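Local coordinates for polycyclic ketone monooxygenase (Myceliophthora thermophila, PDB 5MQ6), which uses FAD and NADPH to insert one oxygen atom next to the carbonyl of ketones, bulky polycyclic ones especially, giving esters or lactones, at residues 134-138 / 328-333; 142-148 / 162-167; 550-554 / 637-641. One frame throughout, in Å; residues are numbered along the deposited sequence.

Contact 1: residues 134-138 / 328-333; sequences VESYS and WQRERM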
# COMPACT_ATOMS: atom_id res chain seq x y z
N VAL A 134 9.36 -6.84 -2.89
CA VAL A 134 10.44 -6.78 -1.95
C VAL A 134 10.87 -8.24 -1.68
O VAL A 134 10.00 -9.14 -1.61
CB VAL A 134 9.97 -6.12 -0.66
CG1 VAL A 134 10.96 -6.25 0.47
CG2 VAL A 134 9.72 -4.68 -0.97
N GLU A 135 12.17 -8.46 -1.52
CA GLU A 135 12.66 -9.79 -1.07
C GLU A 135 11.76 -10.44 0.01
O GLU A 135 11.52 -9.86 1.07
CB GLU A 135 14.07 -9.65 -0.49
CG GLU A 135 14.81 -10.95 -0.14
CD GLU A 135 15.99 -10.74 0.71
OE1 GLU A 135 15.74 -10.32 1.89
OE2 GLU A 135 17.17 -11.02 0.22
N SER A 136 11.39 -11.69 -0.24
CA SER A 136 10.62 -12.52 0.68
C SER A 136 11.16 -12.55 2.10
O SER A 136 10.36 -12.45 3.09
CB SER A 136 10.49 -13.92 0.07
OG SER A 136 11.69 -14.60 0.26
N TYR A 137 12.49 -12.68 2.24
CA TYR A 137 13.13 -12.79 3.57
C TYR A 137 12.99 -11.48 4.37
O TYR A 137 13.05 -11.49 5.59
CB TYR A 137 14.64 -13.28 3.52
CG TYR A 137 14.95 -14.29 2.37
CD1 TYR A 137 14.24 -15.50 2.27
CD2 TYR A 137 15.85 -13.99 1.38
CE1 TYR A 137 14.42 -16.37 1.20
CE2 TYR A 137 16.06 -14.83 0.32
CZ TYR A 137 15.38 -16.04 0.23
OH TYR A 137 15.59 -16.89 -0.82
N SER A 138 12.83 -10.38 3.67
CA SER A 138 12.66 -9.06 4.27
C SER A 138 11.21 -8.68 4.47
O SER A 138 10.89 -7.94 5.40
CB SER A 138 13.41 -8.04 3.39
OG SER A 138 14.85 -8.28 3.59
N TRP A 328 17.26 -11.73 13.34
CA TRP A 328 17.88 -11.46 12.05
C TRP A 328 17.02 -10.65 11.09
O TRP A 328 17.53 -9.86 10.32
CB TRP A 328 18.31 -12.75 11.40
CG TRP A 328 17.17 -13.69 11.04
CD1 TRP A 328 16.74 -14.76 11.76
CD2 TRP A 328 16.42 -13.67 9.82
NE1 TRP A 328 15.72 -15.39 11.09
CE2 TRP A 328 15.50 -14.75 9.89
CE3 TRP A 328 16.42 -12.85 8.69
CZ2 TRP A 328 14.56 -14.99 8.92
CZ3 TRP A 328 15.46 -13.14 7.64
CH2 TRP A 328 14.55 -14.19 7.80
N GLN A 329 15.71 -10.84 11.14
CA GLN A 329 14.88 -10.22 10.13
C GLN A 329 14.79 -8.68 10.28
O GLN A 329 14.86 -7.94 9.26
CB GLN A 329 13.51 -10.90 10.09
CG GLN A 329 12.63 -10.40 8.97
CD GLN A 329 11.38 -11.25 8.77
OE1 GLN A 329 10.77 -11.75 9.74
NE2 GLN A 329 10.97 -11.39 7.54
N ARG A 330 14.69 -8.19 11.52
CA ARG A 330 14.70 -6.77 11.70
C ARG A 330 16.05 -6.14 11.23
O ARG A 330 16.11 -5.11 10.61
CB ARG A 330 14.28 -6.46 13.15
CG ARG A 330 14.51 -5.08 13.61
CD ARG A 330 13.38 -4.14 13.22
NE ARG A 330 12.09 -4.29 13.91
CZ ARG A 330 11.73 -3.72 15.06
NH1 ARG A 330 12.61 -3.05 15.80
NH2 ARG A 330 10.47 -3.83 15.50
N GLU A 331 17.14 -6.81 11.47
CA GLU A 331 18.41 -6.32 11.03
C GLU A 331 18.46 -6.29 9.48
O GLU A 331 18.87 -5.34 8.87
CB GLU A 331 19.55 -7.16 11.69
CG GLU A 331 20.83 -7.13 10.92
CD GLU A 331 21.89 -7.98 11.52
OE1 GLU A 331 22.15 -9.10 10.98
OE2 GLU A 331 22.39 -7.53 12.56
N ARG A 332 17.94 -7.33 8.83
CA ARG A 332 17.92 -7.37 7.41
C ARG A 332 17.07 -6.25 6.75
O ARG A 332 17.42 -5.71 5.71
CB ARG A 332 17.45 -8.75 6.97
CG ARG A 332 17.75 -9.08 5.52
CD ARG A 332 17.34 -10.52 5.27
NE ARG A 332 17.67 -10.86 3.90
CZ ARG A 332 18.86 -11.26 3.46
NH1 ARG A 332 18.96 -11.50 2.19
NH2 ARG A 332 19.91 -11.41 4.24
N MET A 333 15.94 -5.95 7.37
CA MET A 333 15.03 -4.96 6.89
C MET A 333 15.70 -3.60 6.98
O MET A 333 15.58 -2.75 6.11
CB MET A 333 13.74 -4.97 7.74
CG MET A 333 12.78 -6.08 7.42
SD MET A 333 11.17 -6.11 8.31
CE MET A 333 11.66 -5.81 9.92
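Arg332, on the first turns of helix 328-340, grips Glu135, the N-cap residue of the short helix 136-139, and so ties the flavin-side loop of this FAD-dependent Baeyer-Villiger monooxygenase to a helix about 190 residues further along the chain. Val134, next to the cap, belongs to the FAD pocket.

The ionic part is a side-on, two-nitrogen salt bridge. Arg332 NE donates to Glu135 OE1 at 2.8 Å, and Arg332 NH1 donates to Glu135 OE2 at 2.7 Å, both oxygens being met on their syn sides. Carboxylate and guanidinium are nearly coplanar, 14° apart, which suits a paired, two-point bond. The arginine chain runs extended from CG to NE, which carries its head past Ser138 to the acid. Lys153 adds a second positive partner at Glu135 OE2, so the buried carboxylate is likely to stay ionised.

The remaining hydrogen bonds use uncharged donors. Ser138 OG donates to Glu135 OE1 at 2.8 Å on the anti side, from the opposite face of the carboxylate plane to Arg332 NE. Gln329 NE2 donates to Tyr137 O at 2.9 Å, bent to 137° at the hydrogen and reaching the oxygen from above the carbonyl plane; the same nitrogen also bonds Met140 O.

Van der Waals contacts are slighter. Tyr137 CB lies 4.2 Å from Trp328 CZ3, while the tyrosine hydroxyl leads away to Thr313. At the far end of the contact, Met333 CG lies 3.3 Å from Ser138 O, an oxygen that Asn540 ND2 hydrogen-bonds.

Contact 2: residues 142-148 / 162-167; sequences LLEETGY and EHAYRI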
# COMPACT_ATOMS: atom_id res chain seq x y z
N LEU A 142 7.35 -12.32 10.55
CA LEU A 142 7.44 -13.36 11.58
C LEU A 142 8.09 -14.63 11.07
O LEU A 142 7.73 -15.74 11.49
CB LEU A 142 6.06 -13.64 12.19
CG LEU A 142 5.35 -12.45 12.89
CD1 LEU A 142 3.83 -12.73 13.01
CD2 LEU A 142 6.00 -12.16 14.22
N LEU A 143 9.09 -14.46 10.22
CA LEU A 143 9.82 -15.61 9.69
C LEU A 143 10.52 -16.38 10.80
O LEU A 143 10.37 -17.59 10.92
CB LEU A 143 10.80 -15.18 8.56
CG LEU A 143 10.06 -14.89 7.25
CD1 LEU A 143 11.00 -14.61 6.08
CD2 LEU A 143 9.03 -15.93 6.81
N GLU A 144 11.23 -15.66 11.64
CA GLU A 144 11.96 -16.34 12.68
C GLU A 144 10.98 -17.04 13.63
O GLU A 144 11.28 -18.12 14.08
CB GLU A 144 12.82 -15.41 13.45
CG GLU A 144 13.65 -16.16 14.52
CD GLU A 144 14.65 -15.26 15.21
OE1 GLU A 144 14.75 -14.03 14.92
OE2 GLU A 144 15.33 -15.78 16.10
N GLU A 145 9.82 -16.43 13.90
CA GLU A 145 8.88 -16.95 14.90
C GLU A 145 8.03 -18.09 14.39
O GLU A 145 7.57 -18.94 15.17
CB GLU A 145 7.96 -15.86 15.42
CG GLU A 145 8.70 -14.77 16.12
CD GLU A 145 9.28 -13.64 15.23
OE1 GLU A 145 9.55 -13.69 13.97
OE2 GLU A 145 9.57 -12.66 15.87
N THR A 146 7.83 -18.17 13.09
CA THR A 146 7.11 -19.26 12.53
C THR A 146 8.05 -20.41 12.12
O THR A 146 7.59 -21.52 11.84
CB THR A 146 6.37 -18.82 11.32
OG1 THR A 146 7.26 -18.13 10.44
CG2 THR A 146 5.20 -17.88 11.68
N GLY A 147 9.36 -20.15 12.04
CA GLY A 147 10.27 -21.10 11.38
C GLY A 147 10.14 -21.33 9.86
O GLY A 147 10.76 -22.17 9.32
N TYR A 148 9.36 -20.54 9.15
CA TYR A 148 9.11 -20.76 7.75
C TYR A 148 10.28 -20.25 6.90
O TYR A 148 10.90 -19.22 7.22
CB TYR A 148 7.85 -20.05 7.32
CG TYR A 148 7.53 -20.31 5.87
CD1 TYR A 148 7.23 -21.61 5.43
CD2 TYR A 148 7.57 -19.29 4.93
CE1 TYR A 148 6.95 -21.88 4.11
CE2 TYR A 148 7.30 -19.56 3.57
CZ TYR A 148 7.02 -20.85 3.17
OH TYR A 148 6.76 -21.11 1.87
N GLU A 162 -0.67 -18.37 1.95
CA GLU A 162 -0.50 -19.48 2.83
C GLU A 162 0.23 -19.03 4.15
O GLU A 162 -0.08 -19.51 5.23
CB GLU A 162 0.21 -20.63 2.10
CG GLU A 162 0.82 -21.71 3.00
CD GLU A 162 1.71 -22.68 2.18
OE1 GLU A 162 2.96 -22.70 2.31
OE2 GLU A 162 1.15 -23.40 1.36
N HIS A 163 1.16 -18.09 4.05
CA HIS A 163 1.86 -17.63 5.22
C HIS A 163 0.94 -16.87 6.20
O HIS A 163 1.09 -17.04 7.43
CB HIS A 163 3.03 -16.80 4.85
CG HIS A 163 3.88 -16.41 6.01
ND1 HIS A 163 4.56 -17.34 6.79
CD2 HIS A 163 4.23 -15.19 6.49
CE1 HIS A 163 5.29 -16.72 7.69
NE2 HIS A 163 5.12 -15.41 7.52
N ALA A 164 0.05 -16.06 5.65
CA ALA A 164 -1.01 -15.43 6.42
C ALA A 164 -1.81 -16.49 7.22
O ALA A 164 -2.06 -16.34 8.43
CB ALA A 164 -1.95 -14.69 5.43
N TYR A 165 -2.18 -17.57 6.54
CA TYR A 165 -2.82 -18.74 7.18
C TYR A 165 -1.94 -19.42 8.18
O TYR A 165 -2.41 -19.80 9.25
CB TYR A 165 -3.43 -19.74 6.17
CG TYR A 165 -4.76 -19.21 5.83
CD1 TYR A 165 -4.92 -18.07 5.03
CD2 TYR A 165 -5.92 -19.79 6.40
CE1 TYR A 165 -6.20 -17.54 4.73
CE2 TYR A 165 -7.21 -19.28 6.10
CZ TYR A 165 -7.32 -18.14 5.30
OH TYR A 165 -8.55 -17.59 5.15
N ARG A 166 -0.64 -19.49 7.87
CA ARG A 166 0.30 -20.06 8.82
C ARG A 166 0.31 -19.25 10.12
O ARG A 166 0.39 -19.80 11.26
CB ARG A 166 1.70 -20.14 8.21
CG ARG A 166 2.79 -20.52 9.19
CD ARG A 166 4.16 -20.76 8.50
NE ARG A 166 4.03 -21.71 7.42
CZ ARG A 166 3.91 -21.46 6.11
NH1 ARG A 166 4.00 -20.23 5.59
NH2 ARG A 166 3.69 -22.50 5.31
N ILE A 167 0.29 -17.93 9.97
CA ILE A 167 0.33 -17.07 11.16
C ILE A 167 -0.97 -17.25 11.94
O ILE A 167 -0.94 -17.44 13.15
CB ILE A 167 0.57 -15.59 10.82
CG1 ILE A 167 2.00 -15.44 10.28
CG2 ILE A 167 0.42 -14.67 12.06
CD1 ILE A 167 2.24 -14.23 9.45
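Tyr148 and Arg166 form a flat stack between the turn that follows helix 143-146 and helix 157-170, two neighbouring elements within the pyridine nucleotide-disulphide oxidoreductase family region. The cation-pi evidence is direct: ring and guanidinium planes differ by 4°, and Arg166 CZ lies 3.8 Å from the Tyr148 ring centroid, 29° off the normal. Arg166 NH1 sits over the ring centre. A bend at chi3 (-53°) turns the guanidinium out of the line of an otherwise extended chain and onto this face.

Two bonds to residues of its own helix fix the arginine's rotation. Arg166 NH1 donates to His163 ND1 at 3.2 Å, the acceptor lying in the guanidinium plane, and Arg166 NH2 makes a salt bridge to Glu162 OE1 at 3.1 Å. The tyrosine hydroxyl bonds Glu159, one helical turn before His163, and His163 NE2 bonds Pro141 O. Thr146 OG1 donates to Leu142 O at 2.7 Å, on the opposite face of that carbonyl from the backbone N of Thr146.

Van der Waals contacts complete the interface. Thr146 OG1 lies at the edge of the imidazole, 3.7 Å from His163 CE1. Leu142 CD1 meets Ile167 CG2 at 4.0 Å, both side chains also packing on helix 88-99.

A leucine in place of Arg166 would probably leave one face of Tyr148 without its flat partner and Glu162 without its counter-charge. With His163 ND1 accepting from Arg166 and NE2 bonded to a carbonyl, the imidazole is most simply read as neutral, protonated at NE2.

Contact 3: residues 550-554 / 637-641; sequences EHIVQ and LQEYR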
# COMPACT_ATOMS: atom_id res chain seq x y z
N GLU A 550 4.34 -2.75 16.75
CA GLU A 550 5.13 -2.85 17.99
C GLU A 550 4.97 -1.61 18.87
O GLU A 550 4.79 -1.74 20.08
CB GLU A 550 6.59 -2.97 17.73
CG GLU A 550 7.44 -3.08 19.01
CD GLU A 550 8.89 -3.23 18.70
OE1 GLU A 550 9.51 -2.33 18.10
OE2 GLU A 550 9.45 -4.25 19.08
N HIS A 551 5.08 -0.40 18.30
CA HIS A 551 4.90 0.76 19.13
C HIS A 551 3.50 0.81 19.78
O HIS A 551 3.37 1.09 20.97
CB HIS A 551 5.08 2.01 18.25
CG HIS A 551 5.02 3.27 19.00
ND1 HIS A 551 5.87 3.57 20.05
CD2 HIS A 551 4.18 4.32 18.87
CE1 HIS A 551 5.56 4.75 20.54
NE2 HIS A 551 4.53 5.23 19.85
N ILE A 552 2.46 0.61 18.96
CA ILE A 552 1.08 0.69 19.43
C ILE A 552 0.89 -0.31 20.60
O ILE A 552 0.36 0.03 21.67
CB ILE A 552 0.10 0.46 18.27
CG1 ILE A 552 0.16 1.68 17.33
CG2 ILE A 552 -1.33 0.28 18.81
CD1 ILE A 552 -0.52 1.55 15.98
N VAL A 553 1.30 -1.56 20.39
CA VAL A 553 1.04 -2.65 21.38
C VAL A 553 1.86 -2.38 22.64
O VAL A 553 1.37 -2.60 23.81
CB VAL A 553 1.29 -4.07 20.78
CG1 VAL A 553 1.26 -5.10 21.88
CG2 VAL A 553 0.19 -4.38 19.74
N GLN A 554 3.08 -1.84 22.46
CA GLN A 554 3.87 -1.52 23.63
C GLN A 554 3.33 -0.32 24.46
O GLN A 554 3.39 -0.34 25.69
CB GLN A 554 5.35 -1.33 23.26
CG GLN A 554 5.97 -2.63 22.81
CD GLN A 554 6.01 -3.68 23.93
OE1 GLN A 554 6.37 -3.37 25.05
NE2 GLN A 554 5.61 -4.87 23.64
N LEU A 637 10.96 6.20 18.67
CA LEU A 637 9.94 5.52 19.39
C LEU A 637 10.48 4.70 20.53
O LEU A 637 9.93 4.71 21.63
CB LEU A 637 9.08 4.62 18.46
CG LEU A 637 8.38 5.40 17.33
CD1 LEU A 637 7.64 4.40 16.46
CD2 LEU A 637 7.40 6.49 17.72
N GLN A 638 11.60 4.02 20.26
CA GLN A 638 12.26 3.19 21.30
C GLN A 638 12.63 4.09 22.46
O GLN A 638 12.27 3.79 23.60
CB GLN A 638 13.54 2.49 20.78
CG GLN A 638 13.23 1.37 19.80
CD GLN A 638 14.41 0.88 18.99
OE1 GLN A 638 15.45 1.54 18.94
NE2 GLN A 638 14.25 -0.30 18.31
N GLU A 639 13.24 5.23 22.17
CA GLU A 639 13.60 6.11 23.29
C GLU A 639 12.37 6.63 24.04
O GLU A 639 12.37 6.76 25.27
CB GLU A 639 14.48 7.25 22.82
CG GLU A 639 15.82 6.71 22.30
CD GLU A 639 16.65 7.76 21.57
OE1 GLU A 639 16.17 8.88 21.27
OE2 GLU A 639 17.82 7.47 21.29
N TYR A 640 11.32 6.91 23.29
CA TYR A 640 10.10 7.41 23.88
C TYR A 640 9.43 6.41 24.89
O TYR A 640 8.86 6.80 25.94
CB TYR A 640 9.16 7.85 22.78
CG TYR A 640 7.76 8.17 23.28
CD1 TYR A 640 6.80 7.18 23.43
CD2 TYR A 640 7.42 9.44 23.60
CE1 TYR A 640 5.53 7.46 23.90
CE2 TYR A 640 6.15 9.79 24.05
CZ TYR A 640 5.20 8.77 24.21
OH TYR A 640 3.99 9.09 24.69
N ARG A 641 9.53 5.13 24.57
CA ARG A 641 8.87 4.11 25.34
C ARG A 641 9.70 3.71 26.54
O ARG A 641 9.19 3.10 27.46
CB ARG A 641 8.65 2.89 24.47
CG ARG A 641 7.61 3.07 23.35
CD ARG A 641 7.13 1.72 22.85
NE ARG A 641 8.20 0.86 22.32
CZ ARG A 641 8.69 0.90 21.07
NH1 ARG A 641 9.62 0.05 20.72
NH2 ARG A 641 8.23 1.69 20.15
O HOH W 1 8.58 0.11 17.31
O HOH W 2 11.95 -1.89 18.68
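Two helices lying side by side, 541-562 and 630-641, meet through His551, which is held by Leu637 and Arg641 of the second helix. Leu637 CD2 sits almost straight over the centre of the imidazole face, 3.8 Å from the centroid, a CH-pi contact. At the ring's edge, Arg641 NH2 donates to His551 ND1 at 3.0 Å with an N-H...N angle of 160°, the donor near the ring plane. Tyr640 CD1 approaches the ring edge too, 4.0 Å from His551 CE1, while its hydroxyl bonds the backbone oxygen of Lys647.

Helix 541-562 starts at the FAD-binding residue Asn541 and packs on helix 88-99 through Ile552 and Val553; this contact joins helix 630-641 to it. The local axes run almost parallel, 7° apart and 10.9 Å at closest approach, a spacing bridged here by long side chains. Arg641 bends at chi3, and its CD rests 3.6 Å from Gln554 CB. Its other amino group forms a rather long salt bridge, Arg641 NH1 to Glu550 OE1 at 3.5 Å.

Water reinforces this polar side. One molecule donates to Glu550 OE1 and accepts from Arg641 NH2; a second, which also donates to Glu550 OE1, accepts from Gln638 NE2 at 2.8 Å.

In the fold
All the touching residues of contact 1 are buried, whereas contacts 2 and 3 are only partly so. Contact 1 has a short, direct, two-nitrogen bridge, contact 3 a long ion pair with waters, and contact 2 a cation-pi stack across its segments, its salt bridge lying within one helix. Contact 2 is nested within the chain loop that contact 1 closes, and the two touch: Gln329 OE1 probably accepts from Leu143 N at 3.2 Å. Helix 328-340 also reaches contact 3, where Arg330 NH2 lies 3.2 Å from Glu550 OE1 in a salt bridge. Contacts 2 and 3 stay about 9 Å apart at their nearest atoms, but residues of both 142-148 and 550-554 pack on helix 88-99.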